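Side-chain contacts in MIPZ (Caulobacter crescentus, PDB 2XJ9), which is a division plane positioning ATPase and cell division inhibitor that forms a gradient driven by localized dimerization and nucleoid binding: residues S48-F51 with F52-R56; A117-R120 with M121-R125. The protein carries 1 engineered substitution. All coordinates share one frame; numbering follows the deposited sequence.

Overall arrangement
Neither contact in this example closes a long loop; each is a pair of successive turns within one helix, and the two neither nest nor cross. From the N terminus, strand 5-9 and helix 18-30 precede interaction 1, which lies in helix 47-62, between strands 36-40 and 70-72 at one edge of the parallel sheet. The chain then passes through helix 86-103 and strand 106-110 before interaction 2, which spans helix 117-124 and the first residue after it, ahead of strand 128-134. The two centres lie about 23 Å apart and their nearest atoms about 12 Å; they do not meet. Interaction 1 packs against helix 18-30 and strand 36-40, interaction 2 against helix 86-103 and strand 5-9.

Interaction 1 (S48-F51 with F52-R56); sequences SARF and FENRR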
loop_
_atom_site.group_PDB
_atom_site.type_symbol
_atom_site.label_atom_id
_atom_site.label_comp_id
_atom_site.label_asym_id
_atom_site.label_seq_id
_atom_site.Cartn_x
_atom_site.Cartn_y
_atom_site.Cartn_z
ATOM N N SER A 48 9.864 8.001 -3.653
ATOM C CA SER A 48 10.921 8.105 -4.655
ATOM C C SER A 48 11.782 9.325 -4.360
ATOM O O SER A 48 13.002 9.250 -4.410
ATOM C CB SER A 48 10.368 8.195 -6.072
ATOM O OG SER A 48 9.304 7.297 -6.305
ATOM N N ALA A 49 11.148 10.450 -4.037
ATOM C CA ALA A 49 11.886 11.669 -3.669
ATOM C C ALA A 49 12.803 11.463 -2.440
ATOM O O ALA A 49 13.984 11.840 -2.447
ATOM C CB ALA A 49 10.917 12.813 -3.439
ATOM N N ARG A 50 12.248 10.867 -1.388
ATOM C CA ARG A 50 13.029 10.452 -0.231
ATOM C C ARG A 50 14.168 9.515 -0.621
ATOM O O ARG A 50 15.267 9.634 -0.090
ATOM C CB ARG A 50 12.131 9.758 0.800
ATOM C CG ARG A 50 11.031 10.647 1.407
ATOM C CD ARG A 50 11.450 11.318 2.723
ATOM N NE ARG A 50 12.902 11.314 2.904
ATOM C CZ ARG A 50 13.547 10.545 3.779
ATOM N NH1 ARG A 50 14.872 10.592 3.865
ATOM N NH2 ARG A 50 12.869 9.729 4.573
ATOM N N PHE A 51 13.920 8.571 -1.526
ATOM C CA PHE A 51 14.990 7.670 -1.908
ATOM C C PHE A 51 16.195 8.465 -2.346
ATOM O O PHE A 51 17.292 8.259 -1.862
ATOM C CB PHE A 51 14.581 6.714 -3.018
ATOM C CG PHE A 51 15.688 5.779 -3.437
ATOM C CD1 PHE A 51 16.012 4.676 -2.662
ATOM C CD2 PHE A 51 16.418 6.013 -4.590
ATOM C CE1 PHE A 51 17.045 3.818 -3.045
ATOM C CE2 PHE A 51 17.457 5.165 -4.974
ATOM C CZ PHE A 51 17.773 4.073 -4.211
ATOM N N PHE A 52 15.974 9.410 -3.248
ATOM C CA PHE A 52 17.071 10.142 -3.874
ATOM C C PHE A 52 17.663 11.252 -3.010
ATOM O O PHE A 52 18.838 11.588 -3.150
ATOM C CB PHE A 52 16.676 10.628 -5.267
ATOM C CG PHE A 52 16.493 9.514 -6.248
ATOM C CD1 PHE A 52 15.238 9.144 -6.677
ATOM C CD2 PHE A 52 17.587 8.804 -6.711
ATOM C CE1 PHE A 52 15.077 8.108 -7.568
ATOM C CE2 PHE A 52 17.439 7.769 -7.595
ATOM C CZ PHE A 52 16.184 7.416 -8.026
ATOM N N GLU A 53 16.874 11.815 -2.104
ATOM C CA GLU A 53 17.481 12.631 -1.053
ATOM C C GLU A 53 18.474 11.827 -0.196
ATOM O O GLU A 53 19.488 12.368 0.236
ATOM C CB GLU A 53 16.427 13.271 -0.163
ATOM C CG GLU A 53 15.504 14.188 -0.905
ATOM C CD GLU A 53 14.372 14.697 -0.044
ATOM O OE1 GLU A 53 14.244 14.210 1.119
ATOM O OE2 GLU A 53 13.619 15.578 -0.547
ATOM N N ASN A 54 18.182 10.546 0.042
ATOM C CA ASN A 54 19.085 9.693 0.796
ATOM C C ASN A 54 20.318 9.339 -0.021
ATOM O O ASN A 54 21.397 9.150 0.534
ATOM C CB ASN A 54 18.382 8.405 1.258
ATOM C CG ASN A 54 17.196 8.670 2.181
ATOM O OD1 ASN A 54 17.188 9.632 2.945
ATOM N ND2 ASN A 54 16.187 7.805 2.106
ATOM N N ARG A 55 20.152 9.240 -1.339
ATOM C CA ARG A 55 21.260 8.900 -2.226
ATOM C C ARG A 55 22.226 10.056 -2.249
ATOM O O ARG A 55 23.430 9.898 -2.026
ATOM C CB ARG A 55 20.745 8.653 -3.632
ATOM C CG ARG A 55 21.768 8.099 -4.618
ATOM C CD ARG A 55 21.041 7.691 -5.887
ATOM N NE ARG A 55 21.895 7.084 -6.889
ATOM C CZ ARG A 55 22.004 5.778 -7.096
ATOM N NH1 ARG A 55 21.327 4.932 -6.360
ATOM N NH2 ARG A 55 22.804 5.311 -8.039
ATOM N N ARG A 56 21.669 11.221 -2.546
ATOM C CA ARG A 56 22.349 12.498 -2.449
ATOM C C ARG A 56 23.167 12.587 -1.161
ATOM O O ARG A 56 24.384 12.670 -1.203
ATOM C CB ARG A 56 21.289 13.613 -2.509
ATOM C CG ARG A 56 21.805 15.053 -2.525
ATOM C CD ARG A 56 22.773 15.335 -3.679
ATOM N NE ARG A 56 24.003 14.562 -3.541
ATOM C CZ ARG A 56 25.103 14.763 -4.255
ATOM N NH1 ARG A 56 26.180 13.998 -4.070
ATOM N NH2 ARG A 56 25.123 15.733 -5.161
#
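Phe51 and Phe52, adjacent in sequence, form an edge-to-face aromatic pair on the inner side of helix 47-62, part of a local contact within the first turns of that helix. The Phe51 edge leads: its CD2 sits 3.5 Å above the Phe52 ring plane, over the centre, with the two planes at 90°. Different first torsions make this possible for sequence neighbours, since Phe51 has CG anti to the backbone N (chi1 179°) whereas Phe52 has CG anti to the carbonyl carbon (chi1 -68°). Val23 and Val26 of helix 18-30 and Val38 of strand 36-40 meet this aromatic pair. One turn on from Phe51, Arg55 arrives with an extended chain, its NH1 4.1 Å from Phe51 CE2 in an oblique approach, while its guanidinium is held by a salt bridge to Asp236 and by the carbonyls of Pro67 and Gly231.

Beneath the side chains run ordinary helical bonds, such as Glu53 N to Ala49 O at 2.9 Å. Elsewhere around the helix, the bent Arg50 side chain brings NE within 3.7 Å of Glu53 OE1, a long salt bridge at the guanidinium edge. The Asn54 amide stands almost perpendicular to the same guanidinium. Both charges have stronger partners elsewhere: Glu53 OE2 pairs with Arg46, and Arg50 NH2 with Asp141 of the second subunit, a reach that belongs to this dimer. The apolar face, packed on the sheet and helix 18-30, suits the connecting helix of a beta-alpha-beta crossover, here strand 36-40, helix 47-62 and strand 70-72, in a P-loop NTPase fold.

Interaction 2 (A117-R120 with M121-R125); sequences AITR and MAHGR
His123 reaches back one helical turn to Thr119, and its imidazole returns to the very carbonyl that its own backbone N-H uses. CB begins the path 4.0 Å from Arg120 O. With CG anti to the carbonyl carbon (chi1 -84°), the ring is carried alongside Thr119, the two side chains pointing the same way. CG only skirts Thr119 O, but ND1 comes to 3.2 Å from Thr119 O and donates to it along an almost straight N-H line of 173°. The acceptor lies in the imidazole plane, at the ring edge; seen from the carbonyl, however, ND1 stands 49° out of plane and above it. The backbone donor, His123 N, lies in the carbonyl plane at 3.3 Å from Thr119 O, and so one oxygen serves both donors of His123 from different directions, with a weak third bond from Ala122 N. At the far tip, NE2 is hydrogen-bonded to Tyr159 OH of helix 158-168, which fixes the buried ring at two of its corners.

Helix 117-124 connects strands 106-110 and 128-134 of the parallel sheet, a beta-alpha-beta crossover that passes over strand 5-9 between them; Ala122 and His123 accordingly rest on Val8. Met121 takes another direction. Its CB lies 3.4 Å from Ile118 O and its CG 3.3 Å from Ala117 O, after which the bent chain leaves this turn for Val90 and Phe93 of helix 86-103. Ala117 O also accepts from Met121 N at 2.8 Å, nearly in line with the C=O. Arg120 directs its guanidinium to a salt bridge with Asp115, and its side chain packs on Arg44 of the second subunit.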
loop_
_atom_site.group_PDB
_atom_site.type_symbol
_atom_site.label_atom_id
_atom_site.label_comp_id
_atom_site.label_asym_id
_atom_site.label_seq_id
_atom_site.Cartn_x
_atom_site.Cartn_y
_atom_site.Cartn_z
ATOM N N ALA A 117 -5.913 14.792 -9.241
ATOM C CA ALA A 117 -5.863 15.464 -10.522
ATOM C C ALA A 117 -4.529 15.156 -11.183
ATOM O O ALA A 117 -4.475 14.694 -12.324
ATOM C CB ALA A 117 -6.037 16.959 -10.345
ATOM N N ILE A 118 -3.446 15.410 -10.457
ATOM C CA ILE A 118 -2.133 15.227 -11.045
ATOM C C ILE A 118 -1.927 13.774 -11.456
ATOM O O ILE A 118 -1.368 13.476 -12.504
ATOM C CB ILE A 118 -1.040 15.717 -10.119
ATOM C CG1 ILE A 118 -1.086 14.983 -8.789
ATOM C CG2 ILE A 118 -1.200 17.208 -9.880
ATOM C CD1 ILE A 118 0.001 15.445 -7.828
ATOM N N THR A 119 -2.415 12.857 -10.642
ATOM C CA THR A 119 -2.388 11.466 -11.041
ATOM C C THR A 119 -3.086 11.239 -12.382
ATOM O O THR A 119 -2.493 10.676 -13.288
ATOM C CB THR A 119 -2.979 10.570 -9.965
ATOM O OG1 THR A 119 -1.917 10.153 -9.104
ATOM C CG2 THR A 119 -3.633 9.341 -10.588
ATOM N N ARG A 120 -4.334 11.681 -12.511
ATOM C CA ARG A 120 -5.056 11.525 -13.772
ATOM C C ARG A 120 -4.356 12.214 -14.954
ATOM O O ARG A 120 -4.431 11.765 -16.099
ATOM C CB ARG A 120 -6.454 12.099 -13.639
ATOM C CG ARG A 120 -7.240 11.585 -12.468
ATOM C CD ARG A 120 -8.621 11.266 -12.978
ATOM N NE ARG A 120 -9.367 10.486 -12.049
ATOM C CZ ARG A 120 -9.805 9.230 -12.094
ATOM N NH1 ARG A 120 -9.660 8.385 -13.114
ATOM N NH2 ARG A 120 -10.456 8.837 -11.017
ATOM N N MET A 121 -3.691 13.325 -14.670
ATOM C CA MET A 121 -2.983 14.080 -15.692
ATOM C C MET A 121 -1.791 13.303 -16.200
ATOM O O MET A 121 -1.408 13.422 -17.361
ATOM C CB MET A 121 -2.484 15.409 -15.124
ATOM C CG MET A 121 -3.535 16.471 -14.982
ATOM S SD MET A 121 -2.959 17.892 -15.905
ATOM C CE MET A 121 -1.357 18.160 -15.162
ATOM N N ALA A 122 -1.183 12.523 -15.317
ATOM C CA ALA A 122 0.011 11.795 -15.680
ATOM C C ALA A 122 -0.352 10.608 -16.538
ATOM O O ALA A 122 0.413 10.195 -17.376
ATOM C CB ALA A 122 0.748 11.353 -14.436
ATOM N N HIS A 123 -1.535 10.055 -16.343
ATOM C CA HIS A 123 -1.884 8.847 -17.076
ATOM C C HIS A 123 -2.164 9.208 -18.531
ATOM O O HIS A 123 -1.948 8.412 -19.443
ATOM C CB HIS A 123 -3.037 8.065 -16.398
ATOM C CG HIS A 123 -2.576 7.144 -15.291
ATOM N ND1 HIS A 123 -2.288 7.589 -14.017
ATOM C CD2 HIS A 123 -2.337 5.808 -15.275
ATOM C CE1 HIS A 123 -1.890 6.576 -13.268
ATOM N NE2 HIS A 123 -1.912 5.481 -14.007
ATOM N N GLY A 124 -2.604 10.443 -18.739
ATOM C CA GLY A 124 -2.890 10.934 -20.069
ATOM C C GLY A 124 -1.683 11.357 -20.887
ATOM O O GLY A 124 -1.791 11.508 -22.094
ATOM N N ARG A 125 -0.535 11.551 -20.251
ATOM C CA ARG A 125 0.680 11.956 -20.959
ATOM C C ARG A 125 1.733 10.860 -20.992
ATOM O O ARG A 125 2.909 11.139 -21.178
ATOM C CB ARG A 125 1.307 13.174 -20.288
ATOM C CG ARG A 125 0.599 14.480 -20.544
ATOM C CD ARG A 125 0.673 15.377 -19.314
ATOM N NE ARG A 125 1.324 16.646 -19.492
ATOM C CZ ARG A 125 0.969 17.865 -19.089
ATOM N NH1 ARG A 125 1.823 18.832 -19.393
ATOM N NH2 ARG A 125 -0.155 18.155 -18.433
#